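Local coordinates for TT1561 protein (Thermus thermophilus, PDB 1UF3), which is of unknown function but, as a calcium-binding member of the calcineurin-like metallophosphoesterase superfamily, is predicted to act as a phosphoesterase, at residues A[184-189]-A[199-204]; A[153-158]-A[174-179]; A[105-110]-A[147-152]. All coordinates share one frame; numbering follows the deposited sequence.

Interaction 1 (A[184-189]-A[199-204]); sequences VLVAGK and SWVVVP
The carbonyl oxygen of Val184 receives the backbone N-H of Val202, with N and O 2.8 Å apart and an almost straight N-H...O angle of 177°, and also draws a CA-H...O contact from Val201. This is the middle rung of a parallel strand pair, 184-186 beside 199-203, in one of the two mixed beta-sheets of the calcineurin-like metallophosphoesterase fold. On one side of it Val184 N donates to Trp200 O, and on the other Val186 N donates to Val202 O at 3.0 Å. The next N-H in line would belong to Pro204, which has none, so no N-H reaches Val186 O from Pro204; its CD lies 3.1 Å from that oxygen instead.

One face of the pair is built from Leu185 and Val202, which run side by side and point the same way. Leu185 CD2 reaches 3.7 Å from Val202 CB and also touches the ring of Pro204. Leu215 and Ala10, both from the other sheet, pack against this side, so the pair forms part of the interface between the two sheets. Val202 CG2 sits over the centre of the Trp200 ring, while the ring of His193 meets that tryptophan nearly at a right angle.

On the other face Val184 CB touches Val201 CG2. Further on, Val186 crosses Val203 obliquely: with CG1 anti to the carbonyl carbon (chi1 -64°), CG2 takes the crowded position between N and C and comes 3.6 Å from Val203 CG2. Gly188 has backbone angles at which a CB would jam against the preceding carbonyl, and such a CB would also clash with Val203. Its N-H is bound to Ser12 OG, and its own oxygen lies 3.7 Å from Val203 CG1.

Interaction 2 (A[153-158]-A[174-179]); sequences FLFHTM and HLIKTH
Phe153 and His179 form the aromatic part of the contact, an offset edge-to-face pair with centroids 5.4 Å apart and planes at 64°. The edge of the phenylalanine is directed at the face of the imidazole, and its CZ comes 3.4 Å from His179 CB and 3.5 Å from His179 CG. The plane of the Phe153 ring is turned almost into line with its own CA-CB bond (chi2 -3°), well away from the usual perpendicular setting. This turn settles where CE2 lies, and CE2 joins CZ in meeting His179 CB and CG. Trp144 stacks on His179, and ND1 of the imidazole is hydrogen-bonded to Lys151 NZ, so the histidine is held by its neighbours as well as by Phe153.

The apolar part is the Phe155 ring against two consecutive aliphatic residues of the helix, Leu175 and Ile176. Ile176 slides past it in the opposite direction, with CG1 at the ring's edge, 4.1 Å from Phe155 CE1. Leu175 touches CZ of the same ring through CD1. Strand 153-155 and helix 174-179 run at 174° to each other; they belong to a beta-alpha-beta unit made of strand 151-155, helix 170-179 and strand 183-186. Val184 of the second strand touches both Phe155 and Ile176, and Leu140 of helix 133-140 packs on Phe155, Leu175 and His179.

Within the helix, His174 O is gripped twice by Thr178, by OG1 at 2.7 Å and by N at 2.9 Å, the two donors arriving from opposite faces of the carbonyl plane. One residue later His179 N donates to Leu175 O, and this oxygen lies in the plane of the imidazole, at its edge.

Interaction 3 (A[105-110]-A[147-152]); sequences RGPYLV and KDYPKI
Ile152 lays its CD1 against the root of the Tyr108 side chain, 3.9 Å from both CB and CG of the tyrosine. CD1 is carried out there by an extended side chain, anti to CA (chi2 -174°). On the same tyrosine, Pro150 stands at about a right angle, its CB 4.0 Å from Tyr108 CD2. An alanine at Ile152 removes everything beyond CB, and would probably leave a gap beside Tyr108 CB and CG where CD1 had lain, with the ring less firmly held. Val110, by contrast, lies alongside Ile152 and points the same way, CG2 against CB.

The backbones below these side chains are paired as parallel strands, 108-118 with 151-155, in a mixed sheet. Leu109 joins both rungs: its N donates to Pro150 O at 2.9 Å (175°), and its O accepts from Ile152 N at 2.8 Å, a donor tilted 29° from the carbonyl plane. Strand 101-104 flanks 108-118 as an antiparallel partner.

On the other face Leu109 CB meets Tyr149 CB at 3.8 Å. Pro107, which follows a cis peptide bond, crosses Tyr149 at about a right angle and puts CG at the ring edge, 4.0 Å from CD2. This end borders a subunit interface: Arg105 makes a cation-pi contact with Tyr149 of the second subunit, and Asp148 forms a salt bridge with Arg3 of that subunit.

How the interactions relate
All three interactions belong to one sheet, whose strands 108-118, 151-155, 183-186 and 199-203 are successive neighbours. Interactions 1 and 3 are parallel pairings of neighbouring strands, on either side of the 151-155/183-186 pairing, held by backbone hydrogen bonds, whereas interaction 2 lays a helix over the sheet through rings and aliphatic carbons. Interactions 1 and 2 are buried. Interaction 3 is only partly so, opening towards another subunit; prolines and tyrosines contribute much of its side-chain contact, valines much of that in interaction 1. Strand 151-155 serves both interactions 2 and 3 and is bonded to 183-186, with Leu185 N 2.9 Å from Phe153 O.

Interaction 1 (A[184-189]-A[199-204])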
loop_
_atom_site.group_PDB
_atom_site.type_symbol
_atom_site.label_atom_id
_atom_site.label_comp_id
_atom_site.label_asym_id
_atom_site.label_seq_id
_atom_site.Cartn_x
_atom_site.Cartn_y
_atom_site.Cartn_z
ATOM N N VAL A 184 -23.243 -13.016 14.786
ATOM C CA VAL A 184 -23.117 -14.166 15.668
ATOM C C VAL A 184 -22.690 -15.303 14.748
ATOM O O VAL A 184 -23.367 -15.602 13.745
ATOM C CB VAL A 184 -24.468 -14.551 16.334
ATOM C CG1 VAL A 184 -24.277 -15.784 17.260
ATOM C CG2 VAL A 184 -25.004 -13.390 17.141
ATOM N N LEU A 185 -21.548 -15.905 15.042
ATOM C CA LEU A 185 -21.073 -17.031 14.240
ATOM C C LEU A 185 -21.253 -18.316 15.069
ATOM O O LEU A 185 -20.905 -18.352 16.256
ATOM C CB LEU A 185 -19.589 -16.843 13.879
ATOM C CG LEU A 185 -19.275 -15.967 12.657
ATOM C CD1 LEU A 185 -17.784 -15.655 12.598
ATOM C CD2 LEU A 185 -19.691 -16.702 11.386
ATOM N N VAL A 186 -21.810 -19.363 14.470
ATOM C CA VAL A 186 -21.987 -20.618 15.221
ATOM C C VAL A 186 -21.514 -21.816 14.403
ATOM O O VAL A 186 -21.395 -21.756 13.184
ATOM C CB VAL A 186 -23.485 -20.849 15.648
ATOM C CG1 VAL A 186 -23.937 -19.768 16.615
ATOM C CG2 VAL A 186 -24.387 -20.890 14.407
ATOM N N ALA A 187 -21.220 -22.908 15.084
ATOM C CA ALA A 187 -20.776 -24.118 14.404
ATOM C C ALA A 187 -21.935 -24.780 13.653
ATOM O O ALA A 187 -23.082 -24.708 14.072
ATOM C CB ALA A 187 -20.200 -25.109 15.430
ATOM N N GLY A 188 -21.631 -25.427 12.542
ATOM C CA GLY A 188 -22.681 -26.114 11.816
ATOM C C GLY A 188 -22.291 -26.477 10.404
ATOM O O GLY A 188 -21.383 -25.873 9.830
ATOM N N LYS A 189 -22.985 -27.469 9.847
ATOM C CA LYS A 189 -22.735 -27.924 8.479
ATOM C C LYS A 189 -23.750 -27.251 7.565
ATOM O O LYS A 189 -24.906 -27.075 7.939
ATOM C CB LYS A 189 -22.858 -29.455 8.389
ATOM C CG LYS A 189 -21.753 -30.201 9.140
ATOM C CD LYS A 189 -21.913 -31.721 9.064
ATOM C CE LYS A 189 -23.103 -32.198 9.885
ATOM N NZ LYS A 189 -23.351 -33.647 9.672
ATOM N N SER A 199 -29.826 -9.054 15.012
ATOM C CA SER A 199 -28.563 -9.808 14.918
ATOM C C SER A 199 -28.473 -10.731 13.713
ATOM O O SER A 199 -29.398 -11.484 13.442
ATOM C CB SER A 199 -28.346 -10.674 16.164
ATOM O OG SER A 199 -28.517 -9.965 17.379
ATOM N N TRP A 200 -27.352 -10.673 13.000
ATOM C CA TRP A 200 -27.102 -11.520 11.843
ATOM C C TRP A 200 -26.431 -12.805 12.360
ATOM O O TRP A 200 -25.312 -12.772 12.879
ATOM C CB TRP A 200 -26.179 -10.801 10.860
ATOM C CG TRP A 200 -25.887 -11.540 9.568
ATOM C CD1 TRP A 200 -26.749 -12.335 8.860
ATOM C CD2 TRP A 200 -24.686 -11.460 8.777
ATOM N NE1 TRP A 200 -26.173 -12.740 7.689
ATOM C CE2 TRP A 200 -24.906 -12.219 7.607
ATOM C CE3 TRP A 200 -23.453 -10.811 8.942
ATOM C CZ2 TRP A 200 -23.948 -12.349 6.608
ATOM C CZ3 TRP A 200 -22.482 -10.937 7.928
ATOM C CH2 TRP A 200 -22.738 -11.698 6.783
ATOM N N VAL A 201 -27.126 -13.931 12.252
ATOM C CA VAL A 201 -26.576 -15.206 12.712
ATOM C C VAL A 201 -26.123 -16.012 11.514
ATOM O O VAL A 201 -26.908 -16.318 10.602
ATOM C CB VAL A 201 -27.597 -16.012 13.506
ATOM C CG1 VAL A 201 -26.971 -17.332 13.974
ATOM C CG2 VAL A 201 -28.080 -15.205 14.676
ATOM N N VAL A 202 -24.842 -16.351 11.527
ATOM C CA VAL A 202 -24.215 -17.077 10.442
ATOM C C VAL A 202 -23.637 -18.433 10.837
ATOM O O VAL A 202 -22.977 -18.575 11.874
ATOM C CB VAL A 202 -23.048 -16.243 9.820
ATOM C CG1 VAL A 202 -22.325 -17.068 8.737
ATOM C CG2 VAL A 202 -23.592 -14.904 9.241
ATOM N N VAL A 203 -23.921 -19.423 9.997
ATOM C CA VAL A 203 -23.395 -20.775 10.140
ATOM C C VAL A 203 -22.432 -20.715 8.968
ATOM O O VAL A 203 -22.831 -20.800 7.806
ATOM C CB VAL A 203 -24.517 -21.837 9.925
ATOM C CG1 VAL A 203 -23.920 -23.212 9.795
ATOM C CG2 VAL A 203 -25.485 -21.800 11.105
ATOM N N PRO A 204 -21.144 -20.506 9.254
ATOM C CA PRO A 204 -20.148 -20.408 8.192
ATOM C C PRO A 204 -19.815 -21.676 7.442
ATOM O O PRO A 204 -19.251 -21.618 6.358
ATOM C CB PRO A 204 -18.944 -19.824 8.921
ATOM C CG PRO A 204 -19.048 -20.450 10.262
ATOM C CD PRO A 204 -20.527 -20.288 10.575
#

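Interaction 2 (A[153-158]-A[174-179])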
loop_
_atom_site.group_PDB
_atom_site.type_symbol
_atom_site.label_atom_id
_atom_site.label_comp_id
_atom_site.label_asym_id
_atom_site.label_seq_id
_atom_site.Cartn_x
_atom_site.Cartn_y
_atom_site.Cartn_z
ATOM N N PHE A 153 -20.126 -12.076 18.256
ATOM C CA PHE A 153 -20.083 -13.213 19.167
ATOM C C PHE A 153 -19.713 -14.498 18.452
ATOM O O PHE A 153 -20.112 -14.720 17.320
ATOM C CB PHE A 153 -21.455 -13.445 19.839
ATOM C CG PHE A 153 -21.821 -12.446 20.917
ATOM C CD1 PHE A 153 -20.945 -11.429 21.310
ATOM C CD2 PHE A 153 -23.040 -12.545 21.557
ATOM C CE1 PHE A 153 -21.290 -10.546 22.318
ATOM C CE2 PHE A 153 -23.395 -11.658 22.575
ATOM C CZ PHE A 153 -22.523 -10.662 22.955
ATOM N N LEU A 154 -18.957 -15.349 19.133
ATOM C CA LEU A 154 -18.576 -16.654 18.583
ATOM C C LEU A 154 -19.072 -17.716 19.554
ATOM O O LEU A 154 -18.736 -17.699 20.725
ATOM C CB LEU A 154 -17.054 -16.782 18.424
ATOM C CG LEU A 154 -16.486 -16.371 17.065
ATOM C CD1 LEU A 154 -16.547 -14.846 16.933
ATOM C CD2 LEU A 154 -15.049 -16.878 16.924
ATOM N N PHE A 155 -19.909 -18.625 19.083
ATOM C CA PHE A 155 -20.412 -19.695 19.952
ATOM C C PHE A 155 -20.315 -20.995 19.178
ATOM O O PHE A 155 -20.311 -21.012 17.937
ATOM C CB PHE A 155 -21.907 -19.567 20.274
ATOM C CG PHE A 155 -22.291 -18.352 21.024
ATOM C CD1 PHE A 155 -23.247 -17.479 20.485
ATOM C CD2 PHE A 155 -21.824 -18.138 22.310
ATOM C CE1 PHE A 155 -23.733 -16.428 21.226
ATOM C CE2 PHE A 155 -22.296 -17.093 23.056
ATOM C CZ PHE A 155 -23.267 -16.227 22.514
ATOM N N HIS A 156 -20.259 -22.095 19.908
ATOM C CA HIS A 156 -20.265 -23.352 19.208
ATOM C C HIS A 156 -21.753 -23.735 19.056
ATOM O O HIS A 156 -22.207 -24.101 17.976
ATOM C CB HIS A 156 -19.537 -24.429 19.983
ATOM C CG HIS A 156 -19.601 -25.758 19.304
ATOM N ND1 HIS A 156 -20.656 -26.629 19.480
ATOM C CD2 HIS A 156 -18.813 -26.304 18.349
ATOM C CE1 HIS A 156 -20.513 -27.655 18.657
ATOM N NE2 HIS A 156 -19.403 -27.480 17.958
ATOM N N THR A 157 -22.486 -23.602 20.152
ATOM C CA THR A 157 -23.895 -23.930 20.265
ATOM C C THR A 157 -24.825 -23.014 19.466
ATOM O O THR A 157 -24.790 -21.797 19.616
ATOM C CB THR A 157 -24.275 -23.897 21.746
ATOM O OG1 THR A 157 -23.491 -24.878 22.435
ATOM C CG2 THR A 157 -25.769 -24.175 21.961
HETATM N N MSE A 158 -25.649 -23.607 18.606
HETATM C CA MSE A 158 -26.591 -22.848 17.782
HETATM C C MSE A 158 -27.791 -22.351 18.564
HETATM O O MSE A 158 -28.288 -23.034 19.460
HETATM C CB MSE A 158 -27.131 -23.711 16.652
HETATM C CG MSE A 158 -26.203 -23.960 15.524
HETATM SE SE MSE A 158 -27.255 -24.424 13.961
HETATM C CE MSE A 158 -28.337 -22.835 13.865
ATOM N N HIS A 174 -31.586 -16.321 23.655
ATOM C CA HIS A 174 -31.849 -15.317 24.677
ATOM C C HIS A 174 -30.646 -14.382 24.911
ATOM O O HIS A 174 -30.826 -13.178 25.121
ATOM C CB HIS A 174 -32.274 -16.015 25.975
ATOM C CG HIS A 174 -32.687 -15.073 27.065
ATOM N ND1 HIS A 174 -31.907 -14.835 28.179
ATOM C CD2 HIS A 174 -33.787 -14.293 27.200
ATOM C CE1 HIS A 174 -32.510 -13.946 28.952
ATOM N NE2 HIS A 174 -33.652 -13.600 28.381
ATOM N N LEU A 175 -29.434 -14.929 24.848
ATOM C CA LEU A 175 -28.207 -14.137 25.033
ATOM C C LEU A 175 -28.068 -13.224 23.822
ATOM O O LEU A 175 -27.662 -12.075 23.926
ATOM C CB LEU A 175 -26.970 -15.043 25.099
ATOM C CG LEU A 175 -26.820 -16.122 26.177
ATOM C CD1 LEU A 175 -25.642 -17.043 25.804
ATOM C CD2 LEU A 175 -26.604 -15.484 27.546
ATOM N N ILE A 176 -28.385 -13.753 22.653
ATOM C CA ILE A 176 -28.295 -12.943 21.457
ATOM C C ILE A 176 -29.322 -11.811 21.539
ATOM O O ILE A 176 -29.012 -10.663 21.211
ATOM C CB ILE A 176 -28.516 -13.797 20.213
ATOM C CG1 ILE A 176 -27.390 -14.835 20.122
ATOM C CG2 ILE A 176 -28.572 -12.918 18.978
ATOM C CD1 ILE A 176 -27.440 -15.705 18.911
ATOM N N LYS A 177 -30.528 -12.116 22.020
ATOM C CA LYS A 177 -31.559 -11.088 22.124
ATOM C C LYS A 177 -31.197 -10.032 23.169
ATOM O O LYS A 177 -31.530 -8.859 23.018
ATOM C CB LYS A 177 -32.916 -11.716 22.474
ATOM C CG LYS A 177 -33.565 -12.485 21.325
ATOM C CD LYS A 177 -34.911 -13.081 21.747
ATOM C CE LYS A 177 -35.529 -13.892 20.620
ATOM N NZ LYS A 177 -36.991 -14.125 20.838
ATOM N N THR A 178 -30.512 -10.448 24.228
ATOM C CA THR A 178 -30.117 -9.508 25.281
ATOM C C THR A 178 -28.960 -8.579 24.863
ATOM O O THR A 178 -29.009 -7.367 25.077
ATOM C CB THR A 178 -29.714 -10.275 26.556
ATOM O OG1 THR A 178 -30.782 -11.152 26.940
ATOM C CG2 THR A 178 -29.432 -9.315 27.701
ATOM N N HIS A 179 -27.923 -9.148 24.262
ATOM C CA HIS A 179 -26.755 -8.368 23.847
ATOM C C HIS A 179 -26.865 -7.686 22.490
ATOM O O HIS A 179 -26.071 -6.797 22.165
ATOM C CB HIS A 179 -25.518 -9.264 23.874
ATOM C CG HIS A 179 -24.907 -9.393 25.234
ATOM N ND1 HIS A 179 -24.062 -8.434 25.763
ATOM C CD2 HIS A 179 -25.116 -10.299 26.220
ATOM C CE1 HIS A 179 -23.789 -8.741 27.018
ATOM N NE2 HIS A 179 -24.417 -9.865 27.321
#

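Interaction 3 (A[105-110]-A[147-152])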
loop_
_atom_site.group_PDB
_atom_site.type_symbol
_atom_site.label_atom_id
_atom_site.label_comp_id
_atom_site.label_asym_id
_atom_site.label_seq_id
_atom_site.Cartn_x
_atom_site.Cartn_y
_atom_site.Cartn_z
ATOM N N ARG A 105 -10.477 -3.564 14.343
ATOM C CA ARG A 105 -10.698 -2.237 13.794
ATOM C C ARG A 105 -12.083 -2.149 13.124
ATOM O O ARG A 105 -12.478 -3.027 12.340
ATOM C CB ARG A 105 -9.612 -1.875 12.789
ATOM C CG ARG A 105 -9.635 -0.397 12.503
ATOM C CD ARG A 105 -8.381 0.108 11.853
ATOM N NE ARG A 105 -8.563 1.515 11.517
ATOM C CZ ARG A 105 -7.762 2.204 10.713
ATOM N NH1 ARG A 105 -6.705 1.615 10.155
ATOM N NH2 ARG A 105 -8.030 3.476 10.463
ATOM N N GLY A 106 -12.810 -1.092 13.452
ATOM C CA GLY A 106 -14.145 -0.924 12.908
ATOM C C GLY A 106 -14.824 0.226 13.622
ATOM O O GLY A 106 -15.214 1.188 12.980
ATOM N N PRO A 107 -14.961 0.169 14.954
ATOM C CA PRO A 107 -14.493 -0.944 15.789
ATOM C C PRO A 107 -15.529 -2.050 16.013
ATOM O O PRO A 107 -16.730 -1.841 15.809
ATOM C CB PRO A 107 -14.128 -0.261 17.101
ATOM C CG PRO A 107 -15.158 0.843 17.190
ATOM C CD PRO A 107 -15.285 1.353 15.770
ATOM N N TYR A 108 -15.045 -3.226 16.414
ATOM C CA TYR A 108 -15.919 -4.350 16.744
ATOM C C TYR A 108 -15.408 -4.971 18.027
ATOM O O TYR A 108 -14.217 -5.154 18.194
ATOM C CB TYR A 108 -15.938 -5.405 15.637
ATOM C CG TYR A 108 -16.502 -4.890 14.340
ATOM C CD1 TYR A 108 -15.664 -4.493 13.311
ATOM C CD2 TYR A 108 -17.886 -4.777 14.146
ATOM C CE1 TYR A 108 -16.175 -3.988 12.118
ATOM C CE2 TYR A 108 -18.398 -4.288 12.952
ATOM C CZ TYR A 108 -17.537 -3.895 11.947
ATOM O OH TYR A 108 -18.020 -3.409 10.749
ATOM N N LEU A 109 -16.322 -5.258 18.942
ATOM C CA LEU A 109 -15.997 -5.892 20.205
ATOM C C LEU A 109 -16.279 -7.393 19.950
ATOM O O LEU A 109 -17.447 -7.802 19.797
ATOM C CB LEU A 109 -16.902 -5.325 21.307
ATOM C CG LEU A 109 -16.795 -5.916 22.721
ATOM C CD1 LEU A 109 -15.341 -5.889 23.166
ATOM C CD2 LEU A 109 -17.665 -5.128 23.695
ATOM N N VAL A 110 -15.209 -8.188 19.852
ATOM C CA VAL A 110 -15.308 -9.627 19.590
ATOM C C VAL A 110 -15.227 -10.440 20.877
ATOM O O VAL A 110 -14.322 -10.271 21.688
ATOM C CB VAL A 110 -14.209 -10.076 18.620
ATOM C CG1 VAL A 110 -14.396 -11.577 18.228
ATOM C CG2 VAL A 110 -14.231 -9.199 17.382
ATOM N N LYS A 147 -18.732 0.448 26.521
ATOM C CA LYS A 147 -19.767 1.241 25.861
ATOM C C LYS A 147 -19.768 1.513 24.356
ATOM O O LYS A 147 -18.746 1.821 23.750
ATOM C CB LYS A 147 -19.876 2.598 26.589
ATOM C CG LYS A 147 -20.105 2.506 28.098
ATOM C CD LYS A 147 -21.271 1.568 28.411
ATOM C CE LYS A 147 -21.903 1.838 29.774
ATOM N NZ LYS A 147 -21.000 1.602 30.931
ATOM N N ASP A 148 -20.952 1.396 23.757
ATOM C CA ASP A 148 -21.161 1.711 22.345
ATOM C C ASP A 148 -20.364 0.967 21.288
ATOM O O ASP A 148 -19.968 1.566 20.279
ATOM C CB ASP A 148 -20.941 3.217 22.121
ATOM C CG ASP A 148 -21.635 4.062 23.176
ATOM O OD1 ASP A 148 -22.804 3.754 23.500
ATOM O OD2 ASP A 148 -21.010 5.029 23.684
ATOM N N TYR A 149 -20.123 -0.321 21.480
ATOM C CA TYR A 149 -19.377 -1.042 20.463
ATOM C C TYR A 149 -20.239 -2.086 19.767
ATOM O O TYR A 149 -20.970 -2.807 20.414
ATOM C CB TYR A 149 -18.171 -1.776 21.075
ATOM C CG TYR A 149 -17.064 -0.905 21.651
ATOM C CD1 TYR A 149 -16.995 -0.632 23.012
ATOM C CD2 TYR A 149 -16.079 -0.386 20.832
ATOM C CE1 TYR A 149 -15.971 0.132 23.540
ATOM C CE2 TYR A 149 -15.051 0.381 21.347
ATOM C CZ TYR A 149 -14.998 0.634 22.695
ATOM O OH TYR A 149 -13.944 1.372 23.192
ATOM N N PRO A 150 -20.200 -2.138 18.432
ATOM C CA PRO A 150 -20.991 -3.164 17.755
ATOM C C PRO A 150 -20.307 -4.479 18.213
ATOM O O PRO A 150 -19.069 -4.548 18.233
ATOM C CB PRO A 150 -20.714 -2.898 16.281
ATOM C CG PRO A 150 -20.412 -1.394 16.246
ATOM C CD PRO A 150 -19.607 -1.176 17.476
ATOM N N LYS A 151 -21.082 -5.503 18.575
ATOM C CA LYS A 151 -20.511 -6.785 19.037
ATOM C C LYS A 151 -20.537 -7.946 18.036
ATOM O O LYS A 151 -21.456 -8.058 17.210
ATOM C CB LYS A 151 -21.213 -7.242 20.317
ATOM C CG LYS A 151 -21.078 -6.278 21.488
ATOM C CD LYS A 151 -22.009 -6.664 22.630
ATOM C CE LYS A 151 -22.115 -5.571 23.675
ATOM N NZ LYS A 151 -23.188 -5.818 24.692
ATOM N N ILE A 152 -19.499 -8.788 18.096
ATOM C CA ILE A 152 -19.383 -9.985 17.250
ATOM C C ILE A 152 -19.180 -11.137 18.239
ATOM O O ILE A 152 -18.208 -11.143 19.005
ATOM C CB ILE A 152 -18.173 -9.918 16.290
ATOM C CG1 ILE A 152 -18.374 -8.790 15.266
ATOM C CG2 ILE A 152 -17.999 -11.278 15.569
ATOM C CD1 ILE A 152 -17.324 -8.713 14.163
#